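Local atomic coordinates of phosphodiesterase (Trypanosoma brucei brucei, PDB entry 5H2Q), a protein that belongs to the HD-type phosphodiesterase family, has a mainly helical fold, and here holds zinc, magnesium and the ligand LLI. Residues 65-68 with 69-72; 204-207 with 208-211. All coordinates share one frame; numbering follows the deposited sequence.

Contact 1: 65-68 with 69-72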
loop_
_atom_site.group_PDB
_atom_site.type_symbol
_atom_site.label_atom_id
_atom_site.label_comp_id
_atom_site.label_asym_id
_atom_site.label_seq_id
_atom_site.Cartn_x
_atom_site.Cartn_y
_atom_site.Cartn_z
ATOM N N GLY A 65 -1.608 10.100 -21.069
ATOM C CA GLY A 65 -1.303 9.328 -22.275
ATOM C C GLY A 65 -1.100 7.853 -22.044
ATOM O O GLY A 65 -0.424 7.182 -22.837
ATOM N N CYS A 66 -1.666 7.343 -20.938
ATOM C CA CYS A 66 -1.639 5.922 -20.622
ATOM C C CYS A 66 -2.920 5.325 -21.177
ATOM O O CYS A 66 -4.011 5.608 -20.662
ATOM C CB CYS A 66 -1.530 5.692 -19.115
ATOM S SG CYS A 66 -1.588 3.945 -18.652
ATOM N N SER A 67 -2.799 4.521 -22.253
ATOM C CA SER A 67 -3.941 3.884 -22.894
ATOM C C SER A 67 -4.591 2.877 -21.952
ATOM O O SER A 67 -3.942 2.402 -20.995
ATOM C CB SER A 67 -3.511 3.181 -24.181
ATOM O OG SER A 67 -2.827 1.970 -23.897
ATOM N N ASP A 68 -5.865 2.530 -22.215
ATOM C CA ASP A 68 -6.537 1.509 -21.403
ATOM C C ASP A 68 -5.798 0.183 -21.461
ATOM O O ASP A 68 -5.625 -0.460 -20.429
ATOM C CB ASP A 68 -7.981 1.253 -21.872
ATOM C CG ASP A 68 -8.867 2.472 -22.014
ATOM O OD1 ASP A 68 -8.415 3.588 -21.648
ATOM O OD2 ASP A 68 -10.017 2.311 -22.478
ATOM N N GLU A 69 -5.316 -0.217 -22.655
ATOM C CA GLU A 69 -4.610 -1.496 -22.771
ATOM C C GLU A 69 -3.314 -1.520 -21.973
ATOM O O GLU A 69 -2.991 -2.564 -21.389
ATOM C CB GLU A 69 -4.364 -1.870 -24.252
ATOM C CG GLU A 69 -5.654 -2.278 -24.954
ATOM C CD GLU A 69 -5.537 -2.697 -26.411
ATOM O OE1 GLU A 69 -6.344 -2.213 -27.237
ATOM O OE2 GLU A 69 -4.678 -3.554 -26.714
ATOM N N VAL A 70 -2.587 -0.383 -21.929
ATOM C CA VAL A 70 -1.307 -0.313 -21.192
ATOM C C VAL A 70 -1.620 -0.407 -19.690
ATOM O O VAL A 70 -0.972 -1.166 -18.972
ATOM C CB VAL A 70 -0.441 0.919 -21.568
ATOM C CG1 VAL A 70 0.683 1.141 -20.555
ATOM C CG2 VAL A 70 0.162 0.731 -22.972
ATOM N N LEU A 71 -2.647 0.310 -19.248
ATOM C CA LEU A 71 -3.040 0.269 -17.831
ATOM C C LEU A 71 -3.417 -1.173 -17.443
ATOM O O LEU A 71 -2.953 -1.677 -16.416
ATOM C CB LEU A 71 -4.190 1.251 -17.562
ATOM C CG LEU A 71 -4.755 1.220 -16.121
ATOM C CD1 LEU A 71 -3.738 1.746 -15.104
ATOM C CD2 LEU A 71 -6.079 2.013 -16.035
ATOM N N LEU A 72 -4.193 -1.855 -18.298
ATOM C CA LEU A 72 -4.569 -3.228 -17.983
ATOM C C LEU A 72 -3.365 -4.153 -17.976
ATOM O O LEU A 72 -3.222 -4.919 -17.038
ATOM C CB LEU A 72 -5.694 -3.755 -18.888
ATOM C CG LEU A 72 -6.247 -5.140 -18.446
ATOM C CD1 LEU A 72 -6.805 -5.122 -17.000
ATOM C CD2 LEU A 72 -7.275 -5.642 -19.409
#

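Contact 2: 204-207 with 208-211. With LLI ((4~{a}~{S},8~{a}~{R})-2-cycloheptyl-4-[4-methoxy-3-[2-(2-oxidanylideneimidazolidin-1-yl)ethoxy]phenyl]-4~{a},5,8,8~{a}-tetrahydrophthalazin-1-one), chain E.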
loop_
_atom_site.group_PDB
_atom_site.type_symbol
_atom_site.label_atom_id
_atom_site.label_comp_id
_atom_site.label_asym_id
_atom_site.label_seq_id
_atom_site.Cartn_x
_atom_site.Cartn_y
_atom_site.Cartn_z
ATOM N N MET A 204 8.919 0.363 7.515
ATOM C CA MET A 204 8.465 0.797 8.858
ATOM C C MET A 204 9.608 1.067 9.860
ATOM O O MET A 204 9.378 1.760 10.859
ATOM C CB MET A 204 7.436 -0.143 9.462
ATOM C CG MET A 204 6.080 -0.075 8.816
ATOM S SD MET A 204 5.320 1.570 8.933
ATOM C CE MET A 204 4.876 1.654 10.650
ATOM N N ALA A 205 10.835 0.580 9.567
ATOM C CA ALA A 205 12.004 0.885 10.392
ATOM C C ALA A 205 12.266 2.402 10.284
ATOM O O ALA A 205 12.844 2.988 11.198
ATOM C CB ALA A 205 13.216 0.099 9.921
ATOM N N ARG A 206 11.773 3.055 9.186
ATOM C CA ARG A 206 11.925 4.498 8.954
ATOM C C ARG A 206 10.634 5.274 9.252
ATOM O O ARG A 206 10.525 6.439 8.854
ATOM C CB ARG A 206 12.412 4.767 7.516
ATOM C CG ARG A 206 13.719 4.049 7.127
ATOM C CD ARG A 206 14.169 4.343 5.706
ATOM N NE ARG A 206 14.570 5.742 5.543
ATOM C CZ ARG A 206 14.777 6.339 4.378
ATOM N NH1 ARG A 206 14.644 5.665 3.243
ATOM N NH2 ARG A 206 15.104 7.625 4.335
ATOM N N HIS A 207 9.640 4.638 9.901
ATOM C CA HIS A 207 8.352 5.272 10.177
ATOM C C HIS A 207 8.462 6.659 10.820
ATOM O O HIS A 207 7.915 7.633 10.292
ATOM C CB HIS A 207 7.461 4.356 11.007
ATOM C CG HIS A 207 6.200 4.995 11.480
ATOM N ND1 HIS A 207 5.099 5.153 10.631
ATOM C CD2 HIS A 207 5.896 5.521 12.693
ATOM C CE1 HIS A 207 4.160 5.723 11.373
ATOM N NE2 HIS A 207 4.604 5.978 12.616
ATOM N N SER A 208 9.111 6.731 12.001
ATOM C CA SER A 208 9.255 8.010 12.721
ATOM C C SER A 208 10.093 9.035 11.950
ATOM O O SER A 208 9.841 10.242 12.056
ATOM C CB SER A 208 9.839 7.766 14.113
ATOM O OG SER A 208 11.156 7.248 14.011
ATOM N N GLU A 209 11.074 8.561 11.172
ATOM C CA GLU A 209 11.927 9.403 10.340
ATOM C C GLU A 209 11.043 10.159 9.313
ATOM O O GLU A 209 11.002 11.391 9.340
ATOM C CB GLU A 209 12.989 8.559 9.650
ATOM C CG GLU A 209 13.960 9.353 8.812
ATOM C CD GLU A 209 14.757 8.522 7.832
ATOM O OE1 GLU A 209 14.978 7.316 8.094
ATOM O OE2 GLU A 209 15.211 9.103 6.823
ATOM N N PHE A 210 10.289 9.418 8.462
ATOM C CA PHE A 210 9.394 10.078 7.499
ATOM C C PHE A 210 8.323 10.934 8.134
ATOM O O PHE A 210 8.077 12.034 7.626
ATOM C CB PHE A 210 8.765 9.065 6.548
ATOM C CG PHE A 210 9.765 8.653 5.514
ATOM C CD1 PHE A 210 9.953 9.413 4.360
ATOM C CD2 PHE A 210 10.522 7.497 5.678
ATOM C CE1 PHE A 210 10.888 9.027 3.394
ATOM C CE2 PHE A 210 11.444 7.106 4.706
ATOM C CZ PHE A 210 11.629 7.877 3.574
ATOM N N LEU A 211 7.670 10.436 9.217
ATOM C CA LEU A 211 6.620 11.162 9.929
ATOM C C LEU A 211 7.131 12.495 10.493
ATOM O O LEU A 211 6.519 13.524 10.239
ATOM C CB LEU A 211 5.933 10.322 11.037
ATOM C CG LEU A 211 4.882 11.075 11.917
ATOM C CD1 LEU A 211 3.727 11.633 11.068
ATOM C CD2 LEU A 211 4.344 10.205 13.030
HETATM C C2 LLI E . -0.639 -4.721 11.870
HETATM C C3 LLI E . -1.700 -4.683 10.941
HETATM O O1 LLI E . -0.954 -5.172 13.129
HETATM C C12 LLI E . 2.625 -3.449 8.250
HETATM C C14 LLI E . 4.028 -4.051 7.980
HETATM C C15 LLI E . 5.061 -3.667 9.034
HETATM C C16 LLI E . 2.650 -1.918 8.109
HETATM C C17 LLI E . 3.429 -1.455 6.902
HETATM C C18 LLI E . 4.505 -3.680 6.566
HETATM C C19 LLI E . 4.341 -2.208 6.285
HETATM C C21 LLI E . 5.325 -3.226 11.487
HETATM C C22 LLI E . 5.296 -4.432 12.504
HETATM C C23 LLI E . 4.842 -1.877 12.106
HETATM C C24 LLI E . 6.132 -4.314 13.780
HETATM C C25 LLI E . 5.550 -1.329 13.344
HETATM C C26 LLI E . 5.173 -2.005 14.667
HETATM C C27 LLI E . 5.522 -3.483 14.908
HETATM C C28 LLI E . 0.092 -5.207 14.112
HETATM C C29 LLI E . -0.491 -5.830 15.348
HETATM C C4 LLI E . 0.652 -4.427 11.453
HETATM C C5 LLI E . -1.440 -4.373 9.610
HETATM C C6 LLI E . 0.909 -4.111 10.120
HETATM C C7 LLI E . -0.144 -4.094 9.209
HETATM O O8 LLI E . -2.943 -4.950 11.451
HETATM C C9 LLI E . -4.015 -5.157 10.526
HETATM C C10 LLI E . 2.294 -3.809 9.689
HETATM N N11 LLI E . 3.211 -3.879 10.639
HETATM N N13 LLI E . 4.514 -3.606 10.314
HETATM O O20 LLI E . 6.229 -3.428 8.772
HETATM N N30 LLI E . -0.567 -7.299 15.272
HETATM C C31 LLI E . 0.525 -8.120 14.744
HETATM C C32 LLI E . -1.739 -8.005 15.304
HETATM C C33 LLI E . -0.044 -9.530 14.833
HETATM N N34 LLI E . -1.463 -9.292 15.046
HETATM O O35 LLI E . -2.836 -7.536 15.574
HETATM O O HOH W 1 10.510 4.360 13.068
HETATM O O HOH W 2 12.542 6.164 11.946
#

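Contact 1: 65-68 with 69-72
Ser67 and Val70 meet where the chain turns into helix 68-80, and the first two i to i+4 backbone bonds follow there: Leu71 N gives to Ser67 O at 3.0 Å, and Leu72 N to Asp68 O at 2.9 Å. Ser67 is the N-cap. Its OG sits between its own backbone N and carbonyl carbon (chi1 75°), which turns the hydroxyl to the helix start. There it accepts from Val70 N over 3.1 Å, with an N-H...O angle of 154°. The CG2 methyl of Val70 lies against the same OG at 3.4 Å. This is a junction between two helices. Gly65, with positive phi, is the C-prime residue of the Schellman motif that ends the preceding helix, and the next helix starts within three residues. Cys66 lies between the two ends. Its SG, anti to the backbone N (chi1 177°), reaches the first turn, 3.9 Å from Leu71 CB and 4.1 Å from Val70 CG1. These are apolar contacts on a buried sulfur. Cys66 and Leu71 both touch Pro61 of helix 60-63, while Asp68 and Leu72 rest on Tyr52 of helix 43-58.

Contact 2: 204-207 with 208-211
Arg206 and Glu209 form a two-pronged salt bridge at the start of helix 207-217. Arg206 NE gives to Glu209 OE1 at 3.0 Å and Arg206 NH2 to Glu209 OE2 at 2.9 Å. Both bonds are nearly straight. Each oxygen lies in the guanidinium plane, but the nitrogens approach from above the carboxylate plane, because the two planes are 40° apart. The bend of Arg206 at chi3 (67°) sets the guanidinium alongside the first turn, edge to Glu209 and one face to Phe210, while the Glu209 chain stays extended. The two bonds restrict rotation of the guanidinium. Over its face, Phe210 CE2 lies 3.4 Å from Arg206 CZ. The ring is tilted and does not stack flat. Arg206 is also the N-cap, and its carbonyl oxygen accepts from Phe210 N at 3.0 Å. One water accepts from Glu209 N, gives to Ala205 O and is hydrogen-bonded to Ser208 OG, so it bridges the turn before the helix to the first helical turn. Met204, in the ligand pocket, has CG 3.4 Å from O20 of LLI. Its bends at chi2 and chi3 fold the methyl CE back to 3.8 Å from C23 of LLI. His207 ND1 is hydrogen-bonded to Lys239 NZ. Phe210 packs on Met232, Asp235 and Lys239 of helix 227-242, and Leu211 on Phe305 and Ile309 of helix 290-312.

How the contacts relate
From the N terminus, contact 1 comes first, where a short loop joins helix 60-63 to helix 68-80. Contact 2 follows much later, where the loop after helix 185-200 enters helix 207-217. Each is a local contact at a helix start, and neither closes a long loop. They are in series along the chain and neither nest nor cross. The centres of contact 1 and contact 2 are about 34 Å apart, on opposite sides of the chain's centre, and the two do not touch. Contact 1 ties its helix to the N-terminal helices 10-17 and 43-58. Contact 2 ties its helix to helices 227-242 and 290-312 beside the ligand pocket.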